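Long-range contact in cyclic nucleotide-binding protein (Ruegeria pomeroyi, PDB 3FX3), which is probably a DNA-binding transcription regulator of the Crp type, joining a cyclic nucleotide-binding domain to a helix-turn-helix domain: residues 34-48 and 97-111. Numbering follows the deposited sequence. Where two conformers were deposited one is given.
Sequences AVWRSYDRGETLFLQ and YPVSAEAVTPCEVMH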
# COMPACT_ATOMS: atom_id res chain seq x y z
N ALA B 34 -25.18 10.11 -1.81
CA ALA B 34 -24.13 11.08 -1.98
C ALA B 34 -24.68 12.51 -2.10
O ALA B 34 -25.81 12.71 -2.53
CB ALA B 34 -23.33 10.74 -3.23
N VAL B 35 -23.87 13.49 -1.71
CA VAL B 35 -24.14 14.91 -1.98
C VAL B 35 -23.14 15.37 -3.05
O VAL B 35 -21.93 15.25 -2.88
CB VAL B 35 -24.01 15.76 -0.69
CG1 VAL B 35 -24.22 17.25 -1.00
CG2 VAL B 35 -25.03 15.31 0.35
N TRP B 36 -23.64 15.90 -4.15
CA TRP B 36 -22.79 16.26 -5.27
C TRP B 36 -22.52 17.76 -5.25
O TRP B 36 -23.45 18.53 -5.19
CB TRP B 36 -23.45 15.86 -6.58
CG TRP B 36 -23.76 14.41 -6.63
CD1 TRP B 36 -24.91 13.79 -6.18
CD2 TRP B 36 -22.91 13.37 -7.12
NE1 TRP B 36 -24.81 12.44 -6.37
CE2 TRP B 36 -23.59 12.15 -6.95
CE3 TRP B 36 -21.65 13.35 -7.72
CZ2 TRP B 36 -23.06 10.94 -7.37
CZ3 TRP B 36 -21.12 12.15 -8.11
CH2 TRP B 36 -21.82 10.96 -7.93
N ARG B 37 -21.24 18.16 -5.27
CA ARG B 37 -20.90 19.57 -5.28
C ARG B 37 -19.85 19.92 -6.32
O ARG B 37 -18.96 19.11 -6.60
CB ARG B 37 -20.39 20.00 -3.90
CG ARG B 37 -21.43 19.95 -2.79
CD ARG B 37 -22.50 21.00 -3.01
NE ARG B 37 -23.41 21.08 -1.87
CZ ARG B 37 -24.65 20.61 -1.85
NH1 ARG B 37 -25.19 19.98 -2.91
NH2 ARG B 37 -25.38 20.74 -0.74
N SER B 38 -19.95 21.15 -6.83
CA SER B 38 -18.96 21.75 -7.71
C SER B 38 -18.23 22.83 -6.99
O SER B 38 -18.82 23.48 -6.14
CB SER B 38 -19.64 22.40 -8.90
OG SER B 38 -19.97 21.36 -9.78
N TYR B 39 -16.96 23.02 -7.33
CA TYR B 39 -16.12 24.04 -6.69
C TYR B 39 -15.38 24.82 -7.79
O TYR B 39 -14.88 24.24 -8.77
CB TYR B 39 -15.13 23.38 -5.71
CG TYR B 39 -15.82 22.68 -4.57
CD1 TYR B 39 -16.24 21.37 -4.68
CD2 TYR B 39 -16.09 23.35 -3.38
CE1 TYR B 39 -16.91 20.72 -3.64
CE2 TYR B 39 -16.75 22.73 -2.34
CZ TYR B 39 -17.17 21.39 -2.48
OH TYR B 39 -17.86 20.74 -1.46
N ASP B 40 -15.35 26.14 -7.67
CA ASP B 40 -14.52 26.95 -8.57
C ASP B 40 -13.06 26.78 -8.14
O ASP B 40 -12.75 26.40 -7.00
CB ASP B 40 -14.84 28.45 -8.46
CG ASP B 40 -16.28 28.77 -8.82
OD1 ASP B 40 -16.90 28.01 -9.56
OD2 ASP B 40 -16.77 29.84 -8.39
N ARG B 41 -12.16 27.11 -9.06
CA ARG B 41 -10.75 27.20 -8.74
C ARG B 41 -10.59 28.11 -7.54
O ARG B 41 -11.20 29.18 -7.49
CB ARG B 41 -9.95 27.81 -9.89
CG ARG B 41 -8.45 27.55 -9.79
CD ARG B 41 -7.60 28.82 -9.89
NE ARG B 41 -6.58 28.69 -10.93
CZ ARG B 41 -5.42 28.06 -10.78
NH1 ARG B 41 -4.59 27.99 -11.80
NH2 ARG B 41 -5.11 27.50 -9.62
N GLY B 42 -9.80 27.67 -6.58
CA GLY B 42 -9.54 28.44 -5.37
C GLY B 42 -10.61 28.34 -4.28
O GLY B 42 -10.47 28.93 -3.22
N GLU B 43 -11.69 27.60 -4.54
CA GLU B 43 -12.76 27.50 -3.55
C GLU B 43 -12.40 26.47 -2.48
O GLU B 43 -11.89 25.37 -2.79
CB GLU B 43 -14.08 27.12 -4.24
CG GLU B 43 -15.29 27.24 -3.30
CD GLU B 43 -16.65 26.94 -3.95
OE1 GLU B 43 -16.77 26.97 -5.20
OE2 GLU B 43 -17.61 26.70 -3.17
N THR B 44 -12.72 26.81 -1.23
CA THR B 44 -12.56 25.94 -0.08
C THR B 44 -13.59 24.78 -0.07
O THR B 44 -14.79 25.01 -0.27
CB THR B 44 -12.71 26.75 1.21
OG1 THR B 44 -11.62 27.67 1.31
CG2 THR B 44 -12.74 25.85 2.46
N LEU B 45 -13.10 23.56 0.14
CA LEU B 45 -13.97 22.39 0.40
C LEU B 45 -14.17 22.26 1.89
O LEU B 45 -15.28 22.06 2.34
CB LEU B 45 -13.34 21.09 -0.10
CG LEU B 45 -13.38 20.80 -1.60
CD1 LEU B 45 -12.43 21.74 -2.37
CD2 LEU B 45 -13.01 19.33 -1.85
N PHE B 46 -13.07 22.37 2.65
CA PHE B 46 -13.14 22.44 4.08
C PHE B 46 -11.88 23.04 4.63
O PHE B 46 -10.88 23.12 3.95
CB PHE B 46 -13.38 21.06 4.71
CG PHE B 46 -12.35 20.00 4.33
CD1 PHE B 46 -11.14 19.91 4.99
CD2 PHE B 46 -12.64 19.07 3.34
CE1 PHE B 46 -10.21 18.93 4.65
CE2 PHE B 46 -11.71 18.08 2.99
CZ PHE B 46 -10.50 18.00 3.64
N LEU B 47 -11.96 23.42 5.88
CA LEU B 47 -10.85 24.02 6.60
C LEU B 47 -10.43 23.16 7.79
O LEU B 47 -11.25 22.51 8.45
CB LEU B 47 -11.25 25.43 7.09
CG LEU B 47 -11.55 26.50 6.04
CD1 LEU B 47 -11.99 27.84 6.75
CD2 LEU B 47 -10.29 26.71 5.12
N GLN B 48 -9.13 23.22 8.05
CA GLN B 48 -8.51 22.70 9.25
C GLN B 48 -9.33 23.04 10.49
O GLN B 48 -9.77 24.15 10.63
CB GLN B 48 -7.14 23.35 9.36
CG GLN B 48 -6.08 22.49 9.92
CD GLN B 48 -4.71 23.17 9.97
OE1 GLN B 48 -4.17 23.66 8.96
NE2 GLN B 48 -4.14 23.20 11.16
N TYR B 97 -10.53 18.13 11.21
CA TYR B 97 -9.65 18.08 10.04
C TYR B 97 -8.27 18.60 10.41
O TYR B 97 -8.16 19.68 11.00
CB TYR B 97 -10.20 18.92 8.91
CG TYR B 97 -11.32 18.30 8.11
CD1 TYR B 97 -11.15 17.09 7.46
CD2 TYR B 97 -12.55 18.95 7.96
CE1 TYR B 97 -12.16 16.51 6.71
CE2 TYR B 97 -13.59 18.38 7.17
CZ TYR B 97 -13.36 17.15 6.54
OH TYR B 97 -14.33 16.54 5.76
N PRO B 98 -7.20 17.84 10.08
CA PRO B 98 -5.83 18.27 10.35
C PRO B 98 -5.27 19.13 9.22
O PRO B 98 -4.19 19.67 9.36
CB PRO B 98 -5.06 16.94 10.44
CG PRO B 98 -5.80 16.01 9.58
CD PRO B 98 -7.25 16.46 9.57
N VAL B 99 -6.02 19.24 8.13
CA VAL B 99 -5.64 20.00 6.95
C VAL B 99 -6.86 20.72 6.38
O VAL B 99 -8.02 20.40 6.74
CB VAL B 99 -5.02 19.11 5.86
CG1 VAL B 99 -3.72 18.46 6.37
CG2 VAL B 99 -5.99 18.06 5.38
N SER B 100 -6.60 21.70 5.52
CA SER B 100 -7.63 22.32 4.70
C SER B 100 -7.56 21.73 3.31
O SER B 100 -6.54 21.16 2.94
CB SER B 100 -7.40 23.83 4.64
OG SER B 100 -7.45 24.37 5.95
N ALA B 101 -8.65 21.86 2.56
CA ALA B 101 -8.75 21.36 1.18
C ALA B 101 -9.32 22.49 0.32
O ALA B 101 -10.30 23.14 0.69
CB ALA B 101 -9.70 20.19 1.10
N GLU B 102 -8.73 22.67 -0.84
CA GLU B 102 -9.10 23.73 -1.76
C GLU B 102 -9.01 23.22 -3.18
O GLU B 102 -8.09 22.47 -3.49
CB GLU B 102 -8.12 24.87 -1.59
CG GLU B 102 -8.49 26.13 -2.28
CD GLU B 102 -7.55 27.27 -1.88
OE1 GLU B 102 -7.64 27.71 -0.70
OE2 GLU B 102 -6.72 27.69 -2.73
N ALA B 103 -9.95 23.62 -4.01
CA ALA B 103 -9.94 23.29 -5.43
C ALA B 103 -8.78 24.02 -6.12
O ALA B 103 -8.63 25.22 -5.99
CB ALA B 103 -11.25 23.68 -6.07
N VAL B 104 -7.96 23.26 -6.85
CA VAL B 104 -6.81 23.79 -7.61
C VAL B 104 -7.23 24.07 -9.05
O VAL B 104 -6.73 24.96 -9.65
CB VAL B 104 -5.61 22.79 -7.58
CG1 VAL B 104 -4.55 23.14 -8.63
CG2 VAL B 104 -4.99 22.76 -6.19
N THR B 105 -8.15 23.29 -9.59
CA THR B 105 -8.82 23.60 -10.84
C THR B 105 -10.30 23.65 -10.49
O THR B 105 -10.68 23.33 -9.37
CB THR B 105 -8.61 22.46 -11.85
OG1 THR B 105 -9.18 21.27 -11.29
CG2 THR B 105 -7.11 22.23 -12.09
N PRO B 106 -11.16 24.05 -11.45
CA PRO B 106 -12.57 23.76 -11.21
C PRO B 106 -12.74 22.25 -10.94
O PRO B 106 -12.08 21.43 -11.61
CB PRO B 106 -13.25 24.18 -12.53
CG PRO B 106 -12.29 25.16 -13.17
CD PRO B 106 -10.92 24.60 -12.79
N CYS B 107 -13.56 21.91 -9.95
CA CYS B 107 -13.74 20.51 -9.45
C CYS B 107 -15.18 20.10 -9.39
O CYS B 107 -16.03 20.92 -9.12
CB CYS B 107 -13.24 20.41 -8.02
SG CYS B 107 -11.50 20.38 -8.02
N GLU B 108 -15.43 18.81 -9.56
CA GLU B 108 -16.66 18.17 -9.11
C GLU B 108 -16.27 17.13 -8.08
O GLU B 108 -15.33 16.39 -8.29
CB GLU B 108 -17.38 17.45 -10.25
CG GLU B 108 -18.11 18.40 -11.15
CD GLU B 108 -18.77 17.70 -12.33
OE1 GLU B 108 -19.07 16.48 -12.25
OE2 GLU B 108 -18.98 18.41 -13.34
N VAL B 109 -17.00 17.09 -6.97
CA VAL B 109 -16.74 16.16 -5.89
C VAL B 109 -18.04 15.47 -5.49
O VAL B 109 -19.13 16.05 -5.53
CB VAL B 109 -16.12 16.88 -4.70
CG1 VAL B 109 -15.81 15.90 -3.54
CG2 VAL B 109 -14.89 17.67 -5.13
N MSE B 110 -17.91 14.21 -5.11
CA MSE B 110 -18.97 13.46 -4.50
C MSE B 110 -18.66 13.32 -3.02
O MSE B 110 -17.63 12.76 -2.64
CB MSE B 110 -19.08 12.07 -5.13
CG MSE B 110 -20.34 11.32 -4.70
SE MSE B 110 -20.27 9.46 -5.25
CE MSE B 110 -18.87 8.84 -4.03
N HIS B 111 -19.56 13.79 -2.19
CA HIS B 111 -19.37 13.70 -0.74
C HIS B 111 -20.32 12.62 -0.19
O HIS B 111 -21.52 12.68 -0.42
CB HIS B 111 -19.70 15.04 -0.07
CG HIS B 111 -18.90 16.21 -0.56
ND1 HIS B 111 -17.64 16.51 -0.08
CD2 HIS B 111 -19.22 17.22 -1.41
CE1 HIS B 111 -17.20 17.60 -0.68
NE2 HIS B 111 -18.14 18.07 -1.46
O HOH W 1 -10.54 29.51 -0.51
O HOH W 2 -9.07 27.03 1.38
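F46 and Y97 lie face to face, ring centroids 3.7 Å apart and planes 11° from parallel. The other face of F46 takes the methyl of A101, whose CB sits 3.6 Å from the ring centroid in a CH-pi contact, so the phenyl is clamped between tyrosine and alanine. F46 CG stands between the backbone N and the carbonyl carbon (chi1 56°), which tucks the ring in over A101. Y97 OH bonds H56 NE2; with a leucine in place of this tyrosine, stack and hydroxyl go, which would probably leave one face of F46 poorly covered and H56 NE2 without this partner.

On the other half of the contact, Y39 OH and H111 NE2 share a 2.7 Å hydrogen bond in which either could be the donor, and the rings meet at their edges, neither over the other's face, with planes at 77°. H111 ND1 bonds H56 in turn, so the imidazole is gripped at both nitrogens. L45 CG lies over the Y39 ring, and V109 CG2 comes within 4.0 Å of Y39 CE1. Beyond them, on the opposite face of the sheet, the CG of selenomethionine M110 sits over the six-membered ring of W36, 3.6 Å from its centroid, with SE reaching it obliquely.

Backbone bonds hold the strands behind these side chains. Strand 35-39 pairs antiparallel with 107-111, the type II turn D40-E43 follows, and G42 N and E43 O hold A103. Opposite A101 the strand fits in an extra residue, L45 as well as F46, a classic beta bulge; L45 N donates to A101 O at 2.9 Å, F46 N only weakly. Further on a side chain takes over: the hydroxyl OG of S100 accepts from Q48 N.

The two segments pass together from one sheet of the cyclic nucleotide-binding beta-roll to the other: 107-113 lies between 35-39 and 54-58, 100-103 between 44-46 and 62-68, all antiparallel, while helix 7-13 packs against W36 and M110.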